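Local coordinates for putative alcohol dehydrogenase (Sinorhizobium meliloti, PDB 4J6F), which is a putative zinc-binding alcohol dehydrogenase that probably oxidises alcohols with a nicotinamide cofactor, at residues H28-T40 with K47-P59. Residues are numbered along the deposited sequence; the frame is centred on the assembly and turned at random.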
loop_
_atom_site.group_PDB
_atom_site.type_symbol
_atom_site.label_atom_id
_atom_site.label_comp_id
_atom_site.label_asym_id
_atom_site.label_seq_id
_atom_site.Cartn_x
_atom_site.Cartn_y
_atom_site.Cartn_z
ATOM N N HIS A 28 50.754 -11.954 -1.600
ATOM C CA HIS A 28 51.779 -10.979 -2.009
ATOM C C HIS A 28 51.786 -10.612 -3.487
ATOM O O HIS A 28 52.692 -9.935 -3.961
ATOM C CB HIS A 28 53.158 -11.425 -1.552
ATOM C CG HIS A 28 53.282 -11.509 -0.071
ATOM N ND1 HIS A 28 53.363 -12.706 0.600
ATOM C CD2 HIS A 28 53.283 -10.543 0.878
ATOM C CE1 HIS A 28 53.439 -12.478 1.899
ATOM N NE2 HIS A 28 53.390 -11.172 2.094
ATOM N N SER A 29 50.755 -11.050 -4.198
ATOM C CA SER A 29 50.513 -10.662 -5.577
ATOM C C SER A 29 49.613 -9.432 -5.668
ATOM O O SER A 29 49.315 -8.967 -6.768
ATOM C CB SER A 29 49.828 -11.808 -6.314
ATOM O OG SER A 29 50.674 -12.938 -6.389
ATOM N N VAL A 30 49.160 -8.924 -4.524
ATOM C CA VAL A 30 48.252 -7.783 -4.484
ATOM C C VAL A 30 49.022 -6.498 -4.791
ATOM O O VAL A 30 49.883 -6.101 -4.005
ATOM C CB VAL A 30 47.593 -7.659 -3.100
ATOM C CG1 VAL A 30 46.584 -6.524 -3.080
ATOM C CG2 VAL A 30 46.947 -8.974 -2.707
ATOM N N PRO A 31 48.711 -5.843 -5.931
ATOM C CA PRO A 31 49.445 -4.643 -6.373
ATOM C C PRO A 31 49.019 -3.390 -5.607
ATOM O O PRO A 31 48.051 -3.433 -4.855
ATOM C CB PRO A 31 49.074 -4.536 -7.862
ATOM C CG PRO A 31 47.722 -5.174 -7.967
ATOM C CD PRO A 31 47.614 -6.195 -6.862
ATOM N N LYS A 32 49.737 -2.286 -5.783
ATOM C CA LYS A 32 49.380 -1.051 -5.079
ATOM C C LYS A 32 48.379 -0.188 -5.869
ATOM O O LYS A 32 47.653 0.623 -5.286
ATOM C CB LYS A 32 50.627 -0.264 -4.645
ATOM C CG LYS A 32 51.592 -1.015 -3.710
ATOM C CD LYS A 32 50.953 -1.522 -2.405
ATOM C CE LYS A 32 51.909 -1.519 -1.212
ATOM N NZ LYS A 32 53.212 -2.209 -1.460
ATOM N N THR A 33 48.323 -0.375 -7.186
ATOM C CA THR A 33 47.278 0.245 -7.997
ATOM C C THR A 33 46.524 -0.818 -8.804
ATOM O O THR A 33 47.019 -1.931 -9.010
ATOM C CB THR A 33 47.823 1.365 -8.921
ATOM O OG1 THR A 33 48.740 0.815 -9.873
ATOM C CG2 THR A 33 48.516 2.463 -8.114
HETATM N N MSE A 34 45.322 -0.474 -9.255
HETATM C CA MSE A 34 44.478 -1.421 -9.984
HETATM C C MSE A 34 43.680 -0.752 -11.078
HETATM O O MSE A 34 43.638 0.485 -11.200
HETATM C CB MSE A 34 43.516 -2.104 -9.012
HETATM C CG MSE A 34 42.674 -1.063 -8.275
HETATM SE SE MSE A 34 41.169 -1.912 -7.330
HETATM C CE MSE A 34 40.332 -0.372 -6.428
ATOM N N THR A 35 43.039 -1.599 -11.876
ATOM C CA THR A 35 42.125 -1.188 -12.924
ATOM C C THR A 35 40.713 -1.134 -12.352
ATOM O O THR A 35 40.327 -1.993 -11.551
ATOM C CB THR A 35 42.194 -2.200 -14.078
ATOM O OG1 THR A 35 43.475 -2.097 -14.706
ATOM C CG2 THR A 35 41.141 -1.938 -15.103
ATOM N N ALA A 36 39.954 -0.111 -12.733
ATOM C CA ALA A 36 38.567 0.026 -12.289
ATOM C C ALA A 36 37.819 0.954 -13.209
ATOM O O ALA A 36 38.415 1.849 -13.822
ATOM C CB ALA A 36 38.488 0.555 -10.862
ATOM N N VAL A 37 36.511 0.735 -13.304
ATOM C CA VAL A 37 35.644 1.642 -14.032
ATOM C C VAL A 37 35.083 2.621 -13.020
ATOM O O VAL A 37 34.425 2.220 -12.064
ATOM C CB VAL A 37 34.537 0.895 -14.785
ATOM C CG1 VAL A 37 33.479 1.870 -15.278
ATOM C CG2 VAL A 37 35.136 0.098 -15.939
ATOM N N LEU A 38 35.386 3.898 -13.238
ATOM C CA LEU A 38 35.030 4.979 -12.324
ATOM C C LEU A 38 33.834 5.776 -12.816
ATOM O O LEU A 38 33.791 6.192 -13.984
ATOM C CB LEU A 38 36.210 5.943 -12.153
ATOM C CG LEU A 38 37.520 5.449 -11.519
ATOM C CD1 LEU A 38 38.538 6.577 -11.493
ATOM C CD2 LEU A 38 37.281 4.912 -10.110
ATOM N N LEU A 39 32.869 5.984 -11.921
ATOM C CA LEU A 39 31.794 6.935 -12.146
ATOM C C LEU A 39 32.236 8.303 -11.623
ATOM O O LEU A 39 32.555 8.444 -10.447
ATOM C CB LEU A 39 30.533 6.477 -11.435
ATOM C CG LEU A 39 29.352 7.441 -11.479
ATOM C CD1 LEU A 39 28.784 7.482 -12.884
ATOM C CD2 LEU A 39 28.281 7.018 -10.487
ATOM N N THR A 40 32.236 9.306 -12.501
ATOM C CA THR A 40 32.883 10.597 -12.233
ATOM C C THR A 40 31.915 11.764 -12.038
ATOM O O THR A 40 32.336 12.882 -11.753
ATOM C CB THR A 40 33.871 10.956 -13.359
ATOM O OG1 THR A 40 33.151 11.165 -14.576
ATOM C CG2 THR A 40 34.878 9.837 -13.573
ATOM N N LYS A 47 30.602 9.553 -18.606
ATOM C CA LYS A 47 30.914 9.696 -17.178
ATOM C C LYS A 47 31.543 8.431 -16.551
ATOM O O LYS A 47 32.038 8.474 -15.417
ATOM C CB LYS A 47 29.679 10.127 -16.377
ATOM C CG LYS A 47 29.052 11.461 -16.782
ATOM C CD LYS A 47 29.980 12.654 -16.556
ATOM C CE LYS A 47 29.404 13.923 -17.175
ATOM N NZ LYS A 47 30.025 15.180 -16.665
ATOM N N LEU A 48 31.541 7.315 -17.280
ATOM C CA LEU A 48 32.230 6.106 -16.811
ATOM C C LEU A 48 33.609 5.986 -17.437
ATOM O O LEU A 48 33.718 5.654 -18.612
ATOM C CB LEU A 48 31.427 4.836 -17.111
ATOM C CG LEU A 48 30.014 4.686 -16.537
ATOM C CD1 LEU A 48 29.263 3.632 -17.336
ATOM C CD2 LEU A 48 29.997 4.379 -15.040
ATOM N N VAL A 49 34.655 6.229 -16.649
ATOM C CA VAL A 49 36.035 6.171 -17.150
ATOM C C VAL A 49 36.773 4.913 -16.691
ATOM O O VAL A 49 36.863 4.635 -15.489
ATOM C CB VAL A 49 36.841 7.420 -16.733
ATOM C CG1 VAL A 49 38.217 7.411 -17.382
ATOM C CG2 VAL A 49 36.088 8.686 -17.114
ATOM N N TYR A 50 37.292 4.160 -17.658
ATOM C CA TYR A 50 38.123 2.992 -17.391
ATOM C C TYR A 50 39.498 3.483 -16.986
ATOM O O TYR A 50 40.188 4.103 -17.797
ATOM C CB TYR A 50 38.228 2.155 -18.661
ATOM C CG TYR A 50 38.967 0.844 -18.521
ATOM C CD1 TYR A 50 38.435 -0.204 -17.765
ATOM C CD2 TYR A 50 40.175 0.631 -19.184
ATOM C CE1 TYR A 50 39.097 -1.418 -17.649
ATOM C CE2 TYR A 50 40.851 -0.576 -19.075
ATOM C CZ TYR A 50 40.314 -1.603 -18.308
ATOM O OH TYR A 50 40.986 -2.815 -18.194
ATOM N N SER A 51 39.903 3.225 -15.743
ATOM C CA SER A 51 41.199 3.728 -15.256
ATOM C C SER A 51 42.172 2.631 -14.908
ATOM O O SER A 51 41.771 1.555 -14.463
ATOM C CB SER A 51 41.025 4.650 -14.061
ATOM O OG SER A 51 40.015 5.595 -14.343
ATOM N N ARG A 52 43.456 2.921 -15.108
ATOM C CA ARG A 52 44.496 1.907 -14.970
ATOM C C ARG A 52 45.374 2.032 -13.729
ATOM O O ARG A 52 46.131 1.109 -13.422
ATOM C CB ARG A 52 45.323 1.773 -16.250
ATOM C CG ARG A 52 44.918 0.560 -17.072
ATOM C CD ARG A 52 45.528 0.567 -18.462
ATOM N NE ARG A 52 44.468 0.567 -19.468
ATOM C CZ ARG A 52 44.644 0.753 -20.774
ATOM N NH1 ARG A 52 45.865 0.941 -21.271
ATOM N NH2 ARG A 52 43.590 0.746 -21.590
ATOM N N ASP A 53 45.267 3.141 -13.002
ATOM C CA ASP A 53 46.024 3.259 -11.750
ATOM C C ASP A 53 45.250 3.895 -10.595
ATOM O O ASP A 53 45.574 4.979 -10.106
ATOM C CB ASP A 53 47.388 3.933 -11.970
ATOM C CG ASP A 53 47.291 5.162 -12.826
ATOM O OD1 ASP A 53 46.640 6.135 -12.393
ATOM O OD2 ASP A 53 47.862 5.153 -13.936
ATOM N N VAL A 54 44.274 3.140 -10.108
ATOM C CA VAL A 54 43.407 3.516 -9.002
ATOM C C VAL A 54 43.921 2.859 -7.732
ATOM O O VAL A 54 44.262 1.687 -7.749
ATOM C CB VAL A 54 41.986 2.995 -9.265
ATOM C CG1 VAL A 54 41.010 3.500 -8.221
ATOM C CG2 VAL A 54 41.535 3.372 -10.660
ATOM N N PRO A 55 44.009 3.596 -6.630
ATOM C CA PRO A 55 44.577 2.975 -5.430
ATOM C C PRO A 55 43.807 1.717 -5.032
ATOM O O PRO A 55 42.572 1.726 -5.031
ATOM C CB PRO A 55 44.427 4.062 -4.349
ATOM C CG PRO A 55 44.238 5.341 -5.089
ATOM C CD PRO A 55 43.551 4.979 -6.376
ATOM N N VAL A 56 44.538 0.641 -4.735
ATOM C CA VAL A 56 43.946 -0.577 -4.196
ATOM C C VAL A 56 43.624 -0.260 -2.748
ATOM O O VAL A 56 44.486 0.232 -2.026
ATOM C CB VAL A 56 44.916 -1.779 -4.283
ATOM C CG1 VAL A 56 44.438 -2.946 -3.420
ATOM C CG2 VAL A 56 45.086 -2.223 -5.729
ATOM N N PRO A 57 42.374 -0.507 -2.321
ATOM C CA PRO A 57 42.042 -0.143 -0.938
ATOM C C PRO A 57 42.735 -1.058 0.061
ATOM O O PRO A 57 43.101 -2.185 -0.279
ATOM C CB PRO A 57 40.521 -0.298 -0.877
ATOM C CG PRO A 57 40.175 -1.212 -2.001
ATOM C CD PRO A 57 41.216 -1.036 -3.064
ATOM N N ALA A 58 42.943 -0.551 1.269
ATOM C CA ALA A 58 43.548 -1.331 2.345
ATOM C C ALA A 58 42.447 -1.716 3.325
ATOM O O ALA A 58 41.772 -0.831 3.859
ATOM C CB ALA A 58 44.626 -0.522 3.053
ATOM N N PRO A 59 42.254 -3.031 3.565
ATOM C CA PRO A 59 41.200 -3.445 4.496
ATOM C C PRO A 59 41.394 -2.816 5.878
ATOM O O PRO A 59 42.451 -2.983 6.503
ATOM C CB PRO A 59 41.347 -4.968 4.553
ATOM C CG PRO A 59 42.749 -5.230 4.105
ATOM C CD PRO A 59 43.029 -4.181 3.070
#
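Selenomethionine Met34 reaches along Val54 and Val56 to Pro57: its CB lies 3.6 Å from Val56 CG2, and its CE meets Pro57 CD at 3.5 Å, the two side chains crossing at about a right angle. CG sits between the backbone N and the carbonyl carbon (chi1 57°), and from there the extended chain carries CE to Pro57. Val54 CG2 continues this face to Ala36 CB, and Leu38 CD1 rests against Ser51 OG. On the other face of the sheet, Val37 CG2 approaches the Tyr50 ring at its edge, near the ring plane, 3.8 Å from CD1, while Thr35 CG2 comes in obliquely beside CE1 and OH; an alanine at Tyr50 would probably leave both methyl groups without this partner. Leu39 CD1 meets Leu48 CD2 at 4.0 Å, and Phe361 of helix 361-370 packs on Val37 and Leu48. Paired backbone bonds join Met34 with Val54, Ala36 with Ser51 and Leu38 with Val49. At the polar end Lys47 O accepts both Thr40 N and Thr40 OG1, each at 3.0 Å. Strands 33-39 and 48-51 form an antiparallel beta hairpin; a beta bulge between Met34 and Ala36 shifts the register where the returning chain turns into strand 53-55.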